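Local coordinates for 5' nucleotidase family protein (PDB 4Q7F) that belongs to the 5'-nucleotidase family, pairing a calcineurin-like phosphoesterase domain, which holds a manganese and a magnesium ion, with a 5'-nucleotidase C-terminal domain, at residues A360-K372 and D379-K391. Sequence-based numbering, arbitrary orientation.
Sequences ACTALFDSASGFK and DVINNYPFPNTFK. With 3D1 ((2R,3S,5R)-5-(6-amino-9H-purin-9-yl)-tetrahydro-2-(hydroxymethyl)furan-3-ol), chain D.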
ATOM      1  N   ALA A 360     -17.065   3.174  17.074  1.00 22.26           N
ATOM      2  CA  ALA A 360     -16.107   2.399  16.281  1.00 23.04           C
ATOM      3  C   ALA A 360     -16.156   2.912  14.849  1.00 22.67           C
ATOM      4  O   ALA A 360     -17.074   3.654  14.479  1.00 23.10           O
ATOM      5  CB  ALA A 360     -16.419   0.924  16.337  1.00 23.32           C
ATOM      6  N   CYS A 361     -15.153   2.556  14.053  1.00 23.00           N
ATOM      7  CA  CYS A 361     -15.151   2.927  12.662  1.00 23.18           C
ATOM      8  C   CYS A 361     -14.256   1.993  11.877  1.00 22.83           C
ATOM      9  O   CYS A 361     -13.382   1.341  12.451  1.00 20.72           O
ATOM     10  CB  CYS A 361     -14.694   4.353  12.456  1.00 23.91           C
ATOM     11  SG  CYS A 361     -12.946   4.639  12.814  1.00 26.77           S
ATOM     12  N   THR A 362     -14.565   1.890  10.588  1.00 22.82           N
ATOM     13  CA  THR A 362     -13.751   1.131   9.619  1.00 24.42           C
ATOM     14  C   THR A 362     -13.955   1.676   8.224  1.00 23.37           C
ATOM     15  O   THR A 362     -15.010   2.236   7.896  1.00 24.47           O
ATOM     16  CB  THR A 362     -14.041  -0.366   9.628  1.00 24.97           C
ATOM     17  OG1 THR A 362     -13.084  -1.045   8.788  1.00 27.01           O
ATOM     18  CG2 THR A 362     -15.457  -0.649   9.173  1.00 26.53           C
ATOM     19  N   ALA A 363     -12.920   1.541   7.408  1.00 23.32           N
ATOM     20  CA  ALA A 363     -13.002   1.935   6.022  1.00 23.55           C
ATOM     21  C   ALA A 363     -13.613   0.754   5.290  1.00 23.72           C
ATOM     22  O   ALA A 363     -13.688  -0.349   5.845  1.00 22.83           O
ATOM     23  CB  ALA A 363     -11.618   2.244   5.471  1.00 23.47           C
ATOM     24  N   LEU A 364     -14.148   1.005   4.099  1.00 24.11           N
ATOM     25  CA  LEU A 364     -14.591  -0.077   3.230  1.00 25.47           C
ATOM     26  C   LEU A 364     -13.420  -0.221   2.240  1.00 26.50           C
ATOM     27  O   LEU A 364     -13.156   0.678   1.418  1.00 25.99           O
ATOM     28  CB  LEU A 364     -15.876   0.262   2.492  1.00 26.80           C
ATOM     29  CG  LEU A 364     -16.375  -0.862   1.577  1.00 27.91           C
ATOM     30  CD1 LEU A 364     -16.831  -2.060   2.396  1.00 28.65           C
ATOM     31  CD2 LEU A 364     -17.496  -0.347   0.701  1.00 28.53           C
ATOM     32  N   PHE A 365     -12.698  -1.322   2.339  1.00 26.93           N
ATOM     33  CA  PHE A 365     -11.534  -1.530   1.462  1.00 30.30           C
ATOM     34  C   PHE A 365     -11.915  -1.862  -0.011  1.00 31.54           C
ATOM     35  O   PHE A 365     -13.008  -2.341  -0.302  1.00 29.18           O
ATOM     36  CB  PHE A 365     -10.553  -2.526   2.104  1.00 29.32           C
ATOM     37  CG  PHE A 365     -10.047  -2.072   3.457  1.00 30.28           C
ATOM     38  CD1 PHE A 365      -9.186  -0.980   3.560  1.00 30.55           C
ATOM     39  CD2 PHE A 365     -10.429  -2.724   4.624  1.00 30.18           C
ATOM     40  CE1 PHE A 365      -8.717  -0.551   4.796  1.00 31.24           C
ATOM     41  CE2 PHE A 365      -9.968  -2.288   5.870  1.00 30.53           C
ATOM     42  CZ  PHE A 365      -9.113  -1.203   5.955  1.00 30.05           C
ATOM     43  N   ASP A 366     -11.005  -1.582  -0.933  1.00 35.07           N
ATOM     44  CA  ASP A 366     -11.297  -1.751  -2.367  1.00 39.60           C
ATOM     45  C   ASP A 366     -11.776  -3.127  -2.791  1.00 36.76           C
ATOM     46  O   ASP A 366     -12.613  -3.245  -3.667  1.00 33.70           O
ATOM     47  CB  ASP A 366     -10.112  -1.271  -3.200  1.00 44.77           C
ATOM     48  CG  ASP A 366      -9.972   0.241  -3.154  1.00 49.43           C
ATOM     49  OD1 ASP A 366     -11.001   0.933  -3.356  1.00 57.63           O
ATOM     50  OD2 ASP A 366      -8.858   0.738  -2.910  1.00 51.60           O
ATOM     51  N   SER A 367     -11.273  -4.158  -2.133  1.00 35.62           N
ATOM     52  CA  SER A 367     -11.676  -5.535  -2.432  1.00 37.32           C
ATOM     53  C   SER A 367     -12.889  -6.018  -1.583  1.00 37.74           C
ATOM     54  O   SER A 367     -13.284  -7.200  -1.648  1.00 37.05           O
ATOM     55  CB  SER A 367     -10.477  -6.438  -2.174  1.00 35.60           C
ATOM     56  OG  SER A 367      -9.973  -6.220  -0.850  1.00 33.96           O
ATOM     57  N   ALA A 368     -13.481  -5.106  -0.807  1.00 34.34           N
ATOM     58  CA  ALA A 368     -14.572  -5.458   0.086  1.00 34.53           C
ATOM     59  C   ALA A 368     -15.906  -5.582  -0.610  1.00 36.22           C
ATOM     60  O   ALA A 368     -16.613  -4.591  -0.777  1.00 42.02           O
ATOM     61  CB  ALA A 368     -14.682  -4.433   1.221  1.00 35.71           C
ATOM     62  N   SER A 369     -16.268  -6.803  -0.978  1.00 34.07           N
ATOM     63  CA  SER A 369     -17.560  -7.068  -1.608  1.00 35.73           C
ATOM     64  C   SER A 369     -18.600  -7.611  -0.597  1.00 34.40           C
ATOM     65  O   SER A 369     -19.668  -8.081  -0.987  1.00 37.07           O
ATOM     66  CB  SER A 369     -17.367  -8.045  -2.768  1.00 36.82           C
ATOM     67  OG  SER A 369     -16.666  -9.193  -2.331  1.00 37.80           O
ATOM     68  N   GLY A 370     -18.303  -7.529   0.697  1.00 31.67           N
ATOM     69  CA  GLY A 370     -19.226  -8.029   1.714  1.00 31.00           C
ATOM     70  C   GLY A 370     -19.231  -9.545   1.769  1.00 31.90           C
ATOM     71  O   GLY A 370     -18.356 -10.204   1.182  1.00 30.77           O
ATOM     72  N   PHE A 371     -20.194 -10.111   2.493  1.00 31.98           N
ATOM     73  CA  PHE A 371     -20.294 -11.554   2.589  1.00 32.55           C
ATOM     74  C   PHE A 371     -21.596 -12.090   1.981  1.00 35.27           C
ATOM     75  O   PHE A 371     -22.652 -11.481   2.091  1.00 33.46           O
ATOM     76  CB  PHE A 371     -20.266 -12.076   4.030  1.00 31.88           C
ATOM     77  CG  PHE A 371     -19.012 -11.771   4.814  1.00 31.05           C
ATOM     78  CD1 PHE A 371     -17.768 -11.722   4.223  1.00 31.05           C
ATOM     79  CD2 PHE A 371     -19.086 -11.669   6.194  1.00 31.46           C
ATOM     80  CE1 PHE A 371     -16.627 -11.483   4.981  1.00 30.43           C
ATOM     81  CE2 PHE A 371     -17.957 -11.444   6.959  1.00 30.42           C
ATOM     82  CZ  PHE A 371     -16.722 -11.345   6.351  1.00 30.21           C
ATOM     83  N   LYS A 372     -21.486 -13.252   1.358  1.00 37.61           N
ATOM     84  CA  LYS A 372     -22.643 -13.969   0.866  1.00 41.98           C
ATOM     85  C   LYS A 372     -22.980 -14.837   2.066  1.00 41.63           C
ATOM     86  O   LYS A 372     -22.319 -14.726   3.103  1.00 38.91           O
ATOM     87  CB  LYS A 372     -22.285 -14.844  -0.327  1.00 44.41           C
ATOM     88  CG  LYS A 372     -21.778 -14.087  -1.544  1.00 46.70           C
ATOM     89  CD  LYS A 372     -21.210 -15.031  -2.596  1.00 49.38           C
ATOM     90  CE  LYS A 372     -19.948 -15.718  -2.084  1.00 50.26           C
ATOM     91  NZ  LYS A 372     -19.352 -16.637  -3.082  1.00 52.61           N
ATOM     92  N   ASP A 379     -13.175 -14.716   1.298  1.00 23.19           N
ATOM     93  CA  ASP A 379     -14.082 -13.590   1.530  1.00 23.35           C
ATOM     94  C   ASP A 379     -13.639 -12.701   2.675  1.00 22.36           C
ATOM     95  O   ASP A 379     -13.725 -11.484   2.580  1.00 22.71           O
ATOM     96  CB  ASP A 379     -15.487 -14.121   1.758  1.00 24.31           C
ATOM     97  CG  ASP A 379     -15.934 -15.049   0.640  1.00 25.53           C
ATOM     98  OD1 ASP A 379     -15.899 -14.625  -0.534  1.00 27.26           O
ATOM     99  OD2 ASP A 379     -16.308 -16.198   0.920  1.00 25.47           O
ATOM    100  N   VAL A 380     -13.160 -13.300   3.762  1.00 22.05           N
ATOM    101  CA  VAL A 380     -12.717 -12.537   4.922  1.00 21.18           C
ATOM    102  C   VAL A 380     -11.531 -11.652   4.561  1.00 20.54           C
ATOM    103  O   VAL A 380     -11.473 -10.477   4.937  1.00 19.08           O
ATOM    104  CB  VAL A 380     -12.324 -13.457   6.108  1.00 21.49           C
ATOM    105  CG1 VAL A 380     -11.628 -12.657   7.200  1.00 21.06           C
ATOM    106  CG2 VAL A 380     -13.535 -14.195   6.666  1.00 22.41           C
ATOM    107  N   ILE A 381     -10.573 -12.235   3.842  1.00 20.58           N
ATOM    108  CA  ILE A 381      -9.379 -11.503   3.450  1.00 20.60           C
ATOM    109  C   ILE A 381      -9.716 -10.351   2.495  1.00 21.25           C
ATOM    110  O   ILE A 381      -9.180  -9.253   2.649  1.00 20.58           O
ATOM    111  CB  ILE A 381      -8.307 -12.428   2.830  1.00 20.76           C
ATOM    112  CG1 ILE A 381      -7.822 -13.459   3.867  1.00 20.89           C
ATOM    113  CG2 ILE A 381      -7.139 -11.576   2.379  1.00 21.09           C
ATOM    114  CD1 ILE A 381      -6.841 -14.511   3.355  1.00 21.63           C
ATOM    115  N   ASN A 382     -10.588 -10.597   1.522  1.00 22.07           N
ATOM    116  CA  ASN A 382     -10.985  -9.547   0.588  1.00 23.93           C
ATOM    117  C   ASN A 382     -11.641  -8.385   1.285  1.00 23.30           C
ATOM    118  O   ASN A 382     -11.466  -7.239   0.875  1.00 23.92           O
ATOM    119  CB  ASN A 382     -11.905 -10.104  -0.518  1.00 27.04           C
ATOM    120  CG  ASN A 382     -11.139 -10.924  -1.533  1.00 29.60           C
ATOM    121  OD1 ASN A 382      -9.972 -10.653  -1.782  1.00 34.44           O
ATOM    122  ND2 ASN A 382     -11.780 -11.917  -2.126  1.00 33.41           N
ATOM    123  N   ASN A 383     -12.389  -8.671   2.338  1.00 23.00           N
ATOM    124  CA  ASN A 383     -13.047  -7.592   3.106  1.00 23.74           C
ATOM    125  C   ASN A 383     -12.129  -6.899   4.122  1.00 22.57           C
ATOM    126  O   ASN A 383     -12.372  -5.767   4.482  1.00 22.94           O
ATOM    127  CB  ASN A 383     -14.318  -8.115   3.723  1.00 24.31           C
ATOM    128  CG  ASN A 383     -15.399  -8.303   2.676  1.00 25.62           C
ATOM    129  OD1 ASN A 383     -15.971  -7.326   2.197  1.00 26.62           O
ATOM    130  ND2 ASN A 383     -15.662  -9.541   2.295  1.00 27.10           N
ATOM    131  N   TYR A 384     -11.070  -7.567   4.551  1.00 22.95           N
ATOM    132  CA  TYR A 384     -10.094  -6.928   5.453  1.00 22.69           C
ATOM    133  C   TYR A 384      -8.714  -7.361   4.988  1.00 23.10           C
ATOM    134  O   TYR A 384      -8.142  -8.262   5.580  1.00 24.16           O
ATOM    135  CB  TYR A 384     -10.300  -7.312   6.940  1.00 22.56           C
ATOM    136  CG  TYR A 384      -9.853  -6.168   7.799  1.00 21.75           C
ATOM    137  CD1 TYR A 384      -8.511  -5.887   7.969  1.00 20.92           C
ATOM    138  CD2 TYR A 384     -10.785  -5.273   8.318  1.00 21.05           C
ATOM    139  CE1 TYR A 384      -8.106  -4.789   8.700  1.00 20.98           C
ATOM    140  CE2 TYR A 384     -10.382  -4.170   9.045  1.00 20.74           C
ATOM    141  CZ  TYR A 384      -9.048  -3.933   9.225  1.00 20.36           C
ATOM    142  OH  TYR A 384      -8.623  -2.837   9.919  1.00 20.09           O
ATOM    143  N   PRO A 385      -8.157  -6.684   3.969  1.00 23.93           N
ATOM    144  CA  PRO A 385      -6.886  -7.111   3.378  1.00 26.20           C
ATOM    145  C   PRO A 385      -5.611  -6.582   4.034  1.00 27.10           C
ATOM    146  O   PRO A 385      -4.540  -6.808   3.495  1.00 29.43           O
ATOM    147  CB  PRO A 385      -6.983  -6.582   1.945  1.00 26.97           C
ATOM    148  CG  PRO A 385      -7.785  -5.320   2.086  1.00 25.55           C
ATOM    149  CD  PRO A 385      -8.691  -5.490   3.285  1.00 25.50           C
ATOM    150  N   PHE A 386      -5.714  -5.903   5.176  1.00 25.32           N
ATOM    151  CA  PHE A 386      -4.510  -5.427   5.846  1.00 24.93           C
ATOM    152  C   PHE A 386      -4.316  -6.122   7.180  1.00 23.35           C
ATOM    153  O   PHE A 386      -5.294  -6.521   7.825  1.00 26.06           O
ATOM    154  CB  PHE A 386      -4.566  -3.917   6.029  1.00 24.76           C
ATOM    155  CG  PHE A 386      -4.536  -3.160   4.741  1.00 27.17           C
ATOM    156  CD1 PHE A 386      -3.355  -3.066   4.002  1.00 29.02           C
ATOM    157  CD2 PHE A 386      -5.669  -2.533   4.262  1.00 28.29           C
ATOM    158  CE1 PHE A 386      -3.321  -2.373   2.807  1.00 29.93           C
ATOM    159  CE2 PHE A 386      -5.637  -1.828   3.074  1.00 28.14           C
ATOM    160  CZ  PHE A 386      -4.469  -1.747   2.347  1.00 29.45           C
ATOM    161  N   PRO A 387      -3.058  -6.243   7.633  1.00 23.54           N
ATOM    162  CA  PRO A 387      -2.842  -6.858   8.941  1.00 23.36           C
ATOM    163  C   PRO A 387      -2.913  -5.821  10.091  1.00 22.88           C
ATOM    164  O   PRO A 387      -1.970  -5.647  10.865  1.00 23.27           O
ATOM    165  CB  PRO A 387      -1.465  -7.497   8.786  1.00 24.24           C
ATOM    166  CG  PRO A 387      -0.746  -6.625   7.799  1.00 24.04           C
ATOM    167  CD  PRO A 387      -1.784  -5.963   6.938  1.00 23.51           C
ATOM    168  N   ASN A 388      -4.049  -5.146  10.201  1.00 22.61           N
ATOM    169  CA  ASN A 388      -4.270  -4.157  11.244  1.00 22.05           C
ATOM    170  C   ASN A 388      -4.802  -4.754  12.546  1.00 22.68           C
ATOM    171  O   ASN A 388      -5.631  -5.668  12.524  1.00 22.12           O
ATOM    172  CB  ASN A 388      -5.360  -3.185  10.856  1.00 21.71           C
ATOM    173  CG  ASN A 388      -5.076  -2.407   9.596  1.00 22.11           C
ATOM    174  OD1 ASN A 388      -6.019  -2.065   8.858  1.00 23.33           O
ATOM    175  ND2 ASN A 388      -3.831  -2.107   9.341  1.00 21.53           N
ATOM    176  N   THR A 389      -4.347  -4.191  13.666  1.00 22.15           N
ATOM    177  CA  THR A 389      -4.860  -4.543  14.975  1.00 22.26           C
ATOM    178  C   THR A 389      -5.693  -3.312  15.326  1.00 21.62           C
ATOM    179  O   THR A 389      -5.834  -2.399  14.496  1.00 19.95           O
ATOM    180  CB  THR A 389      -3.757  -4.803  15.988  1.00 22.91           C
ATOM    181  OG1 THR A 389      -2.906  -3.663  16.020  1.00 23.57           O
ATOM    182  CG2 THR A 389      -2.923  -6.041  15.587  1.00 24.65           C
ATOM    183  N   PHE A 390      -6.237  -3.264  16.533  1.00 22.19           N
ATOM    184  CA  PHE A 390      -7.102  -2.134  16.905  1.00 21.94           C
ATOM    185  C   PHE A 390      -6.747  -1.452  18.212  1.00 22.34           C
ATOM    186  O   PHE A 390      -6.088  -2.006  19.086  1.00 22.65           O
ATOM    187  CB  PHE A 390      -8.545  -2.619  16.895  1.00 22.87           C
ATOM    188  CG  PHE A 390      -8.932  -3.240  15.595  1.00 22.61           C
ATOM    189  CD1 PHE A 390      -8.672  -4.588  15.352  1.00 24.27           C
ATOM    190  CD2 PHE A 390      -9.451  -2.459  14.561  1.00 23.22           C
ATOM    191  CE1 PHE A 390      -8.984  -5.154  14.124  1.00 23.72           C
ATOM    192  CE2 PHE A 390      -9.758  -3.018  13.327  1.00 22.40           C
ATOM    193  CZ  PHE A 390      -9.534  -4.360  13.115  1.00 23.23           C
ATOM    194  N   LYS A 391      -7.212  -0.215  18.347  1.00 22.32           N
ATOM    195  CA  LYS A 391      -6.966   0.531  19.532  1.00 21.87           C
ATOM    196  C   LYS A 391      -8.193   1.328  19.917  1.00 21.17           C
ATOM    197  O   LYS A 391      -8.878   1.903  19.045  1.00 20.68           O
ATOM    198  CB  LYS A 391      -5.756   1.445  19.361  1.00 22.68           C
ATOM    199  CG  LYS A 391      -4.417   0.715  19.485  1.00 24.36           C
ATOM    200  CD  LYS A 391      -3.254   1.681  19.416  1.00 25.30           C
ATOM    201  CE  LYS A 391      -1.959   1.022  19.857  1.00 26.92           C
ATOM    202  NZ  LYS A 391      -1.631  -0.183  19.026  1.00 28.00           N
TER
HETATM  203  O5' 3D1 D 603      -0.077   5.769   1.726  1.00 45.63           O
HETATM  204  C5' 3D1 D 603      -0.779   4.815   2.517  1.00 34.10           C
HETATM  205  C4' 3D1 D 603      -0.190   3.427   2.329  1.00 35.52           C
HETATM  206  O4' 3D1 D 603      -0.760   2.606   3.338  1.00 33.95           O
HETATM  207  C1' 3D1 D 603      -1.641   1.622   2.788  1.00 34.49           C
HETATM  208  N9  3D1 D 603      -2.862   1.531   3.635  1.00 33.32           N
HETATM  209  C4  3D1 D 603      -2.905   0.766   4.717  1.00 30.75           C
HETATM  210  N3  3D1 D 603      -2.011  -0.053   5.316  1.00 27.83           N
HETATM  211  C2  3D1 D 603      -2.342  -0.721   6.437  1.00 30.70           C
HETATM  212  N1  3D1 D 603      -3.562  -0.608   7.029  1.00 30.26           N
HETATM  213  C6  3D1 D 603      -4.543   0.179   6.531  1.00 29.05           C
HETATM  214  N6  3D1 D 603      -5.748   0.265   7.158  1.00 26.14           N
HETATM  215  C5  3D1 D 603      -4.242   0.950   5.305  1.00 29.37           C
HETATM  216  N7  3D1 D 603      -4.896   1.814   4.502  1.00 28.15           N
HETATM  217  C8  3D1 D 603      -4.053   2.172   3.500  1.00 32.30           C
HETATM  218  C2' 3D1 D 603      -1.852   1.995   1.328  1.00 36.00           C
HETATM  219  C3' 3D1 D 603      -0.555   2.723   1.027  1.00 37.87           C
HETATM  220  O3' 3D1 D 603       0.453   1.744   0.697  1.00 38.25           O
HETATM  221  O   HOH W   1     -10.435  -1.187  10.042  1.00 25.79           O
HETATM  222  O   HOH W   2     -13.703  -3.341   4.386  1.00 24.23           O
HETATM  223  O   HOH W   3     -15.577 -11.535  -1.081  0.50 20.47           O
HETATM  224  O   HOH W   4     -15.941 -16.964  -2.675  0.50 23.07           O
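With CG anti to the carbonyl carbon in both Phe365 and Asn383 (chi1 -73° in the latter), the Phe365 ring is laid among the residues after helix 377-383, and the Asn383 amide is turned onto the backbone of Gly370. The contact thereby joins, within the 5'-nucleotidase C-terminal domain, the loop after strand 359-363 to the helix end and the loop before strand 390-396. OD1 of Asn383 accepts from N of Gly370 at 2.8 Å, in the carbonyl plane and on a lone pair, while ND2 of Asn383 donates to O of Gly370 from above that carbonyl's plane and also to O of Asp379. These three bonds fix the amide's rotation; the backbone N of Asn383 is a second donor to O of Asp379, from the opposite face. The Phe371 ring stands almost perpendicular to this amide, its CE1 3.5 Å from ND2 of Asn383.

Further along, Phe365 belongs to an aromatic cluster. Its edge meets the face of Tyr384 in a T-shaped pair, centroids 5.1 Å apart and planes at 76°, whereas one of its own faces receives the edge of Phe386 in an offset edge-to-face pair. CD of Pro385 packs 3.5 Å from CD2 of Phe365. Phe386 in turn lays a face over the purine of 3D1, and ND2 of Asn388 donates to N1 of 3D1 at 2.8 Å, nearly straight (168°). Phe365 thus backs Phe386 and also lines the pocket directly, its CZ 3.9 Å from N6 of 3D1, while OD1 of Asn388 accepts from N6, so the Asn388 amide complements both N1 and the 6-amino group.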